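Local coordinates for uncharacterized protein YhfS (Escherichia coli, PDB 4J8L) that is of unknown function but carries covalently attached pyridoxal 5'-phosphate and may have cysteine synthase activity, at residues G45-R50 against G224-G229; L94-P99 against R144-D149; D119-S124 against D149-A154. All coordinates share one frame; numbering follows the deposited sequence.

Interaction 1 (G45-R50 against G224-G229); sequences GLNQPR and GSQIQG. With ACY (acetic acid), chain D.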
loop_
_atom_site.group_PDB
_atom_site.type_symbol
_atom_site.label_atom_id
_atom_site.label_comp_id
_atom_site.label_asym_id
_atom_site.label_seq_id
_atom_site.Cartn_x
_atom_site.Cartn_y
_atom_site.Cartn_z
ATOM N N GLY A 45 -16.250 -19.682 -20.538
ATOM C CA GLY A 45 -15.737 -20.489 -19.447
ATOM C C GLY A 45 -15.000 -19.673 -18.401
ATOM O O GLY A 45 -14.848 -20.122 -17.259
ATOM N N LEU A 46 -14.546 -18.481 -18.789
ATOM C CA LEU A 46 -13.790 -17.608 -17.880
ATOM C C LEU A 46 -14.536 -16.338 -17.466
ATOM O O LEU A 46 -14.312 -15.827 -16.369
ATOM C CB LEU A 46 -12.453 -17.195 -18.497
ATOM C CG LEU A 46 -11.446 -18.293 -18.844
ATOM C CD1 LEU A 46 -10.163 -17.663 -19.403
ATOM C CD2 LEU A 46 -11.155 -19.136 -17.626
ATOM N N ASN A 47 -15.390 -15.832 -18.354
ATOM C CA ASN A 47 -16.048 -14.538 -18.191
ATOM C C ASN A 47 -15.037 -13.428 -17.931
ATOM O O ASN A 47 -15.289 -12.525 -17.127
ATOM C CB ASN A 47 -17.079 -14.567 -17.065
ATOM C CG ASN A 47 -18.160 -13.504 -17.232
ATOM O OD1 ASN A 47 -18.676 -13.292 -18.331
ATOM N ND2 ASN A 47 -18.524 -12.855 -16.133
ATOM N N GLN A 48 -13.890 -13.517 -18.599
ATOM C CA GLN A 48 -12.836 -12.508 -18.513
ATOM C C GLN A 48 -11.826 -12.866 -19.597
ATOM O O GLN A 48 -11.903 -13.936 -20.179
ATOM C CB GLN A 48 -12.145 -12.538 -17.139
ATOM C CG GLN A 48 -11.489 -13.875 -16.848
ATOM C CD GLN A 48 -10.686 -13.925 -15.553
ATOM O OE1 GLN A 48 -10.400 -15.014 -15.042
ATOM N NE2 GLN A 48 -10.316 -12.760 -15.018
ATOM N N PRO A 49 -10.883 -11.969 -19.881
ATOM C CA PRO A 49 -9.850 -12.312 -20.869
ATOM C C PRO A 49 -8.967 -13.462 -20.432
ATOM O O PRO A 49 -8.694 -13.634 -19.237
ATOM C CB PRO A 49 -9.030 -11.012 -20.963
ATOM C CG PRO A 49 -10.035 -9.944 -20.687
ATOM C CD PRO A 49 -10.899 -10.522 -19.586
ATOM N N ARG A 50 -8.550 -14.273 -21.405
ATOM C CA ARG A 50 -7.651 -15.375 -21.119
ATOM C C ARG A 50 -6.351 -14.853 -20.513
ATOM O O ARG A 50 -5.810 -15.456 -19.590
ATOM C CB ARG A 50 -7.355 -16.169 -22.395
ATOM C CG ARG A 50 -8.575 -16.854 -23.017
ATOM C CD ARG A 50 -8.212 -17.530 -24.342
ATOM N NE ARG A 50 -7.655 -16.559 -25.286
ATOM C CZ ARG A 50 -8.377 -15.810 -26.118
ATOM N NH1 ARG A 50 -9.697 -15.926 -26.153
ATOM N NH2 ARG A 50 -7.774 -14.958 -26.934
ATOM N N GLY A 224 -18.075 -4.522 -17.905
ATOM C CA GLY A 224 -17.311 -3.470 -17.263
ATOM C C GLY A 224 -16.558 -3.914 -16.026
ATOM O O GLY A 224 -15.584 -3.273 -15.626
ATOM N N SER A 225 -17.016 -5.009 -15.418
ATOM C CA SER A 225 -16.416 -5.539 -14.198
ATOM C C SER A 225 -15.004 -6.059 -14.446
ATOM O O SER A 225 -14.182 -6.101 -13.533
ATOM C CB SER A 225 -17.270 -6.679 -13.624
ATOM O OG SER A 225 -18.500 -6.219 -13.088
ATOM N N GLN A 226 -14.737 -6.462 -15.684
ATOM C CA GLN A 226 -13.498 -7.154 -16.027
ATOM C C GLN A 226 -12.317 -6.218 -16.216
ATOM O O GLN A 226 -12.469 -5.065 -16.609
ATOM C CB GLN A 226 -13.649 -7.983 -17.309
ATOM C CG GLN A 226 -14.881 -8.876 -17.339
ATOM C CD GLN A 226 -15.070 -9.696 -16.070
ATOM O OE1 GLN A 226 -14.106 -10.206 -15.491
ATOM N NE2 GLN A 226 -16.319 -9.822 -15.632
ATOM N N ILE A 227 -11.134 -6.751 -15.955
ATOM C CA ILE A 227 -9.895 -6.063 -16.284
ATOM C C ILE A 227 -9.415 -6.625 -17.626
ATOM O O ILE A 227 -9.286 -7.845 -17.796
ATOM C CB ILE A 227 -8.861 -6.270 -15.162
ATOM C CG1 ILE A 227 -9.392 -5.693 -13.840
ATOM C CG2 ILE A 227 -7.520 -5.633 -15.519
ATOM C CD1 ILE A 227 -9.950 -4.253 -13.954
ATOM N N GLN A 228 -9.182 -5.751 -18.605
ATOM C CA GLN A 228 -8.836 -6.248 -19.941
ATOM C C GLN A 228 -7.396 -6.770 -19.997
ATOM O O GLN A 228 -6.576 -6.418 -19.145
ATOM C CB GLN A 228 -9.063 -5.168 -21.001
ATOM C CG GLN A 228 -10.510 -4.666 -21.056
ATOM C CD GLN A 228 -11.520 -5.784 -21.336
ATOM O OE1 GLN A 228 -11.205 -6.776 -21.971
ATOM N NE2 GLN A 228 -12.747 -5.604 -20.855
ATOM N N GLY A 229 -7.111 -7.624 -20.983
ATOM C CA GLY A 229 -5.812 -8.264 -21.096
ATOM C C GLY A 229 -4.658 -7.273 -21.067
ATOM O O GLY A 229 -3.666 -7.490 -20.370
HETATM C C ACY D . -4.478 -17.052 -24.475
HETATM O O ACY D . -5.108 -16.517 -25.415
HETATM O OXT ACY D . -3.762 -16.422 -23.662
HETATM C CH3 ACY D . -4.588 -18.538 -24.308
HETATM O O HOH W 1 -11.312 -9.657 -15.225
#
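Gln226 packs against Asn47, Gln48 and Pro49 where two loops of the aminotransferase-like fold meet, each just before a helix: Pro49 is the N-cap residue of helix 50-62 and Gln228 that of helix 229-261. The Gln226 side chain can be followed outward. Its CB lies 4.4 Å from Pro49 CD. CG comes next and passes 3.7 Å from Asn47 O. The chain then bends at chi2 (-48°), which turns CD toward the Asn47 backbone. That oxygen comes closest to Gln226 CD, at 3.0 Å, and no hydrogen bond joins it to the amide. The tip is satisfied by other partners: NE2 donates to the carbonyls of Leu220 and Ser222, while OE1 accepts from Arg217 and from a water. A glutamine suits this place because one end gives and the other takes. Proline suits position 49 as a compact, rigid ring: CD touches Ile227 O at 3.6 Å, and CG meets Gln228 OE1, which itself accepts from Gly41 N. The water completes the joint, donating to Gln226 OE1 (2.9 Å) and accepting from Gln48 NE2, which also bonds to Glu56 OE1, and from Ile227 N, the last at 3.0 Å.

Interaction 2 (L94-P99 against R144-D149); sequences LVHDAP and RQQPQD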
loop_
_atom_site.group_PDB
_atom_site.type_symbol
_atom_site.label_atom_id
_atom_site.label_comp_id
_atom_site.label_asym_id
_atom_site.label_seq_id
_atom_site.Cartn_x
_atom_site.Cartn_y
_atom_site.Cartn_z
ATOM N N LEU A 94 -13.770 -6.627 13.039
ATOM C CA LEU A 94 -12.755 -6.170 13.976
ATOM C C LEU A 94 -11.744 -5.251 13.277
ATOM O O LEU A 94 -11.219 -5.582 12.209
ATOM C CB LEU A 94 -12.031 -7.358 14.603
ATOM C CG LEU A 94 -10.952 -6.995 15.624
ATOM C CD1 LEU A 94 -11.572 -6.730 16.989
ATOM C CD2 LEU A 94 -9.895 -8.081 15.720
ATOM N N VAL A 95 -11.486 -4.096 13.883
ATOM C CA VAL A 95 -10.466 -3.177 13.395
ATOM C C VAL A 95 -9.577 -2.677 14.534
ATOM O O VAL A 95 -9.939 -2.750 15.717
ATOM C CB VAL A 95 -11.072 -1.945 12.660
ATOM C CG1 VAL A 95 -11.813 -2.372 11.405
ATOM C CG2 VAL A 95 -11.990 -1.175 13.589
ATOM N N HIS A 96 -8.410 -2.168 14.154
ATOM C CA HIS A 96 -7.442 -1.618 15.094
ATOM C C HIS A 96 -7.934 -0.290 15.676
ATOM O O HIS A 96 -8.709 0.424 15.038
ATOM C CB HIS A 96 -6.112 -1.434 14.355
ATOM C CG HIS A 96 -5.038 -0.758 15.152
ATOM N ND1 HIS A 96 -4.766 -1.070 16.467
ATOM C CD2 HIS A 96 -4.146 0.200 14.801
ATOM C CE1 HIS A 96 -3.761 -0.327 16.896
ATOM N NE2 HIS A 96 -3.367 0.453 15.903
ATOM N N ASP A 97 -7.486 0.026 16.891
ATOM C CA ASP A 97 -7.836 1.280 17.562
ATOM C C ASP A 97 -7.009 2.439 17.020
ATOM O O ASP A 97 -6.069 2.905 17.664
ATOM C CB ASP A 97 -7.652 1.141 19.078
ATOM C CG ASP A 97 -8.198 2.332 19.856
ATOM O OD1 ASP A 97 -8.866 3.205 19.261
ATOM O OD2 ASP A 97 -7.967 2.384 21.082
ATOM N N ALA A 98 -7.382 2.890 15.827
ATOM C CA ALA A 98 -6.683 3.952 15.112
ATOM C C ALA A 98 -7.579 4.346 13.942
ATOM O O ALA A 98 -8.484 3.594 13.585
ATOM C CB ALA A 98 -5.335 3.448 14.606
ATOM N N PRO A 99 -7.336 5.519 13.332
ATOM C CA PRO A 99 -8.200 5.935 12.221
ATOM C C PRO A 99 -8.299 4.904 11.090
ATOM O O PRO A 99 -7.289 4.449 10.546
ATOM C CB PRO A 99 -7.513 7.206 11.712
ATOM C CG PRO A 99 -6.830 7.757 12.925
ATOM C CD PRO A 99 -6.338 6.553 13.670
ATOM N N ARG A 144 1.446 1.868 8.651
ATOM C CA ARG A 144 1.136 2.465 9.947
ATOM C C ARG A 144 0.057 3.544 9.880
ATOM O O ARG A 144 0.149 4.493 9.098
ATOM C CB ARG A 144 2.407 3.052 10.565
ATOM C CG ARG A 144 3.557 2.060 10.723
ATOM C CD ARG A 144 3.125 0.825 11.499
ATOM N NE ARG A 144 4.257 -0.030 11.863
ATOM C CZ ARG A 144 4.142 -1.248 12.388
ATOM N NH1 ARG A 144 2.943 -1.780 12.590
ATOM N NH2 ARG A 144 5.228 -1.939 12.704
ATOM N N GLN A 145 -0.944 3.423 10.749
ATOM C CA GLN A 145 -2.051 4.374 10.791
ATOM C C GLN A 145 -1.776 5.540 11.729
ATOM O O GLN A 145 -2.418 6.589 11.640
ATOM C CB GLN A 145 -3.320 3.659 11.244
ATOM C CG GLN A 145 -3.788 2.598 10.259
ATOM C CD GLN A 145 -4.700 1.591 10.915
ATOM O OE1 GLN A 145 -4.247 0.537 11.361
ATOM N NE2 GLN A 145 -5.993 1.914 10.996
ATOM N N GLN A 146 -0.824 5.347 12.634
ATOM C CA GLN A 146 -0.444 6.381 13.580
ATOM C C GLN A 146 0.972 6.063 14.038
ATOM O O GLN A 146 1.387 4.901 13.981
ATOM C CB GLN A 146 -1.425 6.404 14.752
ATOM C CG GLN A 146 -1.513 5.103 15.502
ATOM C CD GLN A 146 -2.689 5.062 16.449
ATOM O OE1 GLN A 146 -3.427 6.038 16.583
ATOM N NE2 GLN A 146 -2.874 3.925 17.110
ATOM N N PRO A 147 1.732 7.090 14.455
ATOM C CA PRO A 147 3.166 6.942 14.740
ATOM C C PRO A 147 3.489 5.847 15.749
ATOM O O PRO A 147 4.519 5.183 15.628
ATOM C CB PRO A 147 3.548 8.304 15.328
ATOM C CG PRO A 147 2.562 9.245 14.768
ATOM C CD PRO A 147 1.281 8.483 14.636
ATOM N N GLN A 148 2.616 5.663 16.732
ATOM C CA GLN A 148 2.866 4.707 17.806
ATOM C C GLN A 148 2.620 3.245 17.432
ATOM O O GLN A 148 2.923 2.356 18.226
ATOM C CB GLN A 148 2.023 5.052 19.035
ATOM C CG GLN A 148 0.526 4.987 18.788
ATOM C CD GLN A 148 -0.073 6.347 18.477
ATOM O OE1 GLN A 148 0.455 7.100 17.651
ATOM N NE2 GLN A 148 -1.174 6.679 19.152
ATOM N N ASP A 149 2.068 2.986 16.247
ATOM C CA ASP A 149 1.781 1.606 15.854
ATOM C C ASP A 149 3.059 0.826 15.551
ATOM O O ASP A 149 3.858 1.215 14.693
ATOM C CB ASP A 149 0.832 1.548 14.657
ATOM C CG ASP A 149 -0.600 1.890 15.026
ATOM O OD1 ASP A 149 -0.923 1.926 16.240
ATOM O OD2 ASP A 149 -1.403 2.119 14.094
HETATM O O HOH W 2 -8.450 1.177 12.426
#
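Ala98 and Gln145 bring the two backbones nearest, their CA atoms 6.3 Å apart, where an inverse gamma turn centred on Asp97 faces a type I turn running from Gln146 to Asp149. Segment 94-99 is the end of strand 92-96 and the turn after it, and segment 144-149 lies in the loop after the neighbouring parallel strand 137-141, so the contact ties together the C-terminal ends of two adjacent strands in the mixed sheet of the aminotransferase-like fold. His96 and Asp149 reach for each other tip to tip. Chi1 of His96 (175°) sets CG anti to the backbone N, and at the far side of the ring NE2 donates to Asp149 OD1 over 2.9 Å. The oxygen lies in the ring plane, but the N-H meets the carboxylate from above its own plane. Gln146 NE2 reaches the same OD1 from the opposite face, also at 2.9 Å, and Asn121 gives it a further donor. The other ring nitrogen, ND1, accepts from the backbone N of Phe120, which suits a histidine able to give at one nitrogen and take at the other. An alanine in place of Asp149 would probably leave His96 NE2 and Gln146 NE2 without their shared acceptor and let both groups turn more freely. Ala98 has just the methyl that fits beside the two glutamines: CB lies 3.9 Å from Gln145 CB and 3.5 Å from Gln146 NE2. That nitrogen also makes a weak bond to Asp97 O. Gln145, extended beyond CG, slides past His96 in the opposite direction and sets OE1 3.5 Å from His96 CD2, at the ring edge. Its NE2 donates to Pro99 O (2.9 Å, 158°) and to a water that in turn donates to the backbone oxygens of His96 and Ala98.

Interaction 3 (D119-S124 against D149-A154); sequences DFNDLS and DSYVLA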
loop_
_atom_site.group_PDB
_atom_site.type_symbol
_atom_site.label_atom_id
_atom_site.label_comp_id
_atom_site.label_asym_id
_atom_site.label_seq_id
_atom_site.Cartn_x
_atom_site.Cartn_y
_atom_site.Cartn_z
ATOM N N ASP A 119 -6.805 -2.470 20.420
ATOM C CA ASP A 119 -5.437 -2.051 20.118
ATOM C C ASP A 119 -4.612 -3.247 19.629
ATOM O O ASP A 119 -4.239 -4.103 20.426
ATOM C CB ASP A 119 -4.805 -1.462 21.385
ATOM C CG ASP A 119 -3.526 -0.688 21.109
ATOM O OD1 ASP A 119 -3.025 -0.736 19.973
ATOM O OD2 ASP A 119 -3.018 -0.034 22.049
ATOM N N PHE A 120 -4.318 -3.310 18.330
ATOM C CA PHE A 120 -3.526 -4.416 17.783
ATOM C C PHE A 120 -2.111 -4.444 18.363
ATOM O O PHE A 120 -1.387 -5.427 18.206
ATOM C CB PHE A 120 -3.425 -4.340 16.252
ATOM C CG PHE A 120 -4.698 -4.676 15.520
ATOM C CD1 PHE A 120 -5.865 -4.996 16.201
ATOM C CD2 PHE A 120 -4.711 -4.685 14.127
ATOM C CE1 PHE A 120 -7.030 -5.304 15.508
ATOM C CE2 PHE A 120 -5.867 -4.991 13.430
ATOM C CZ PHE A 120 -7.028 -5.301 14.117
ATOM N N ASN A 121 -1.712 -3.358 19.018
ATOM C CA ASN A 121 -0.385 -3.274 19.615
ATOM C C ASN A 121 -0.322 -4.062 20.918
ATOM O O ASN A 121 0.751 -4.255 21.488
ATOM C CB ASN A 121 0.011 -1.816 19.864
ATOM C CG ASN A 121 0.187 -1.032 18.579
ATOM O OD1 ASN A 121 0.908 -1.453 17.671
ATOM N ND2 ASN A 121 -0.480 0.116 18.493
ATOM N N ASP A 122 -1.488 -4.505 21.382
ATOM C CA ASP A 122 -1.600 -5.307 22.595
ATOM C C ASP A 122 -2.218 -6.642 22.208
ATOM O O ASP A 122 -3.440 -6.761 22.130
ATOM C CB ASP A 122 -2.497 -4.587 23.608
ATOM C CG ASP A 122 -2.587 -5.306 24.950
ATOM O OD1 ASP A 122 -2.155 -6.472 25.059
ATOM O OD2 ASP A 122 -3.113 -4.692 25.904
ATOM N N LEU A 123 -1.375 -7.641 21.961
ATOM C CA LEU A 123 -1.852 -8.937 21.493
ATOM C C LEU A 123 -2.757 -9.624 22.515
ATOM O O LEU A 123 -3.674 -10.355 22.146
ATOM C CB LEU A 123 -0.681 -9.847 21.115
ATOM C CG LEU A 123 0.078 -9.453 19.850
ATOM C CD1 LEU A 123 1.141 -10.488 19.517
ATOM C CD2 LEU A 123 -0.894 -9.292 18.698
ATOM N N SER A 124 -2.497 -9.386 23.796
ATOM C CA SER A 124 -3.316 -9.967 24.854
ATOM C C SER A 124 -4.741 -9.428 24.791
ATOM O O SER A 124 -5.709 -10.186 24.903
ATOM C CB SER A 124 -2.705 -9.682 26.226
ATOM O OG SER A 124 -1.393 -10.210 26.314
ATOM N N ASP A 149 2.068 2.986 16.247
ATOM C CA ASP A 149 1.781 1.606 15.854
ATOM C C ASP A 149 3.059 0.826 15.551
ATOM O O ASP A 149 3.858 1.215 14.693
ATOM C CB ASP A 149 0.832 1.548 14.657
ATOM C CG ASP A 149 -0.600 1.890 15.026
ATOM O OD1 ASP A 149 -0.923 1.926 16.240
ATOM O OD2 ASP A 149 -1.403 2.119 14.094
ATOM N N SER A 150 3.233 -0.289 16.252
ATOM C CA SER A 150 4.474 -1.047 16.191
ATOM C C SER A 150 4.219 -2.530 16.014
ATOM O O SER A 150 5.149 -3.327 16.051
ATOM C CB SER A 150 5.275 -0.841 17.478
ATOM O OG SER A 150 4.565 -1.343 18.599
ATOM N N TYR A 151 2.962 -2.906 15.828
ATOM C CA TYR A 151 2.643 -4.322 15.749
ATOM C C TYR A 151 3.266 -5.024 14.547
ATOM O O TYR A 151 3.486 -4.414 13.497
ATOM C CB TYR A 151 1.136 -4.563 15.819
ATOM C CG TYR A 151 0.285 -4.011 14.685
ATOM C CD1 TYR A 151 -0.468 -2.858 14.859
ATOM C CD2 TYR A 151 0.184 -4.677 13.469
ATOM C CE1 TYR A 151 -1.278 -2.371 13.857
ATOM C CE2 TYR A 151 -0.626 -4.193 12.450
ATOM C CZ TYR A 151 -1.356 -3.040 12.655
ATOM O OH TYR A 151 -2.172 -2.550 11.659
ATOM N N VAL A 152 3.573 -6.304 14.734
ATOM C CA VAL A 152 4.085 -7.150 13.662
ATOM C C VAL A 152 2.902 -7.785 12.952
ATOM O O VAL A 152 2.106 -8.487 13.581
ATOM C CB VAL A 152 4.997 -8.256 14.226
ATOM C CG1 VAL A 152 5.423 -9.212 13.116
ATOM C CG2 VAL A 152 6.206 -7.639 14.913
ATOM N N LEU A 153 2.777 -7.522 11.652
ATOM C CA LEU A 153 1.644 -8.005 10.867
ATOM C C LEU A 153 1.385 -9.496 11.068
ATOM O O LEU A 153 0.260 -9.901 11.383
ATOM C CB LEU A 153 1.857 -7.710 9.381
ATOM C CG LEU A 153 0.711 -8.107 8.443
ATOM C CD1 LEU A 153 -0.591 -7.433 8.864
ATOM C CD2 LEU A 153 1.038 -7.765 6.998
ATOM N N ALA A 154 2.432 -10.303 10.912
ATOM C CA ALA A 154 2.309 -11.759 11.001
ATOM C C ALA A 154 1.771 -12.222 12.354
ATOM O O ALA A 154 1.025 -13.201 12.433
ATOM C CB ALA A 154 3.648 -12.421 10.703
#
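Asn121 and Phe120 meet residues 149-151 in two ways, polar and aromatic. The polar part centres on the Asn121 amide. OD1 accepts a nearly straight bond from Ser150 N (3.0 Å, 169°) and a weak one from Tyr151 N, so it grips two successive backbone N-H groups. ND2 donates to Asp149 OD1 at 2.9 Å, approaching on the anti side of the carboxylate, and makes a weak bond to Asp119 OD1. The latter oxygen also accepts from Asn121 N, forming an Asx turn within the type I turn from Asp119 to Asp122, which helps fix where Asn121 stands. The aromatic part is a T-shaped pair: the edge of Phe120 points at the face of Tyr151, with centroids 5.6 Å apart and planes at 71°. Tyr151 CG sits between its backbone N and carbonyl carbon (chi1 64°), 4.0 Å from Phe120 CB, which adds a CH-pi contact over the ring; the hydroxyl bonds to Gln141 O. Asparagine suits its place because it offers an acceptor to the backbone and a donor to the acids. Asp119 OD1 and Asp149 OD1 lie only 5.0 Å apart, and ND2, bonded to Asp149 and weakly to Asp119, would be expected to ease their mutual repulsion.

In the fold
Interactions 2 and 3 adjoin, their centres 9 Å apart, and share Asp149; interaction 1 lies on the opposite side of the chain's centre, about 36 and 38 Å from them between centres. Along the chain, residues 94-99, 119-124 and 144-154 all fall inside the loop closed by 45-50 and 224-229, and interactions 2 and 3 cross, their segments alternating. Together these two knit the connections that follow strands 92-96, 114-118 and 137-141 of the seven-stranded sheet, and the starts of helices 123-133 and 153-162. Interaction 1 instead joins the approaches to helices 50-62 and 229-261. The span it closes also contains Lys196, which carries the cofactor.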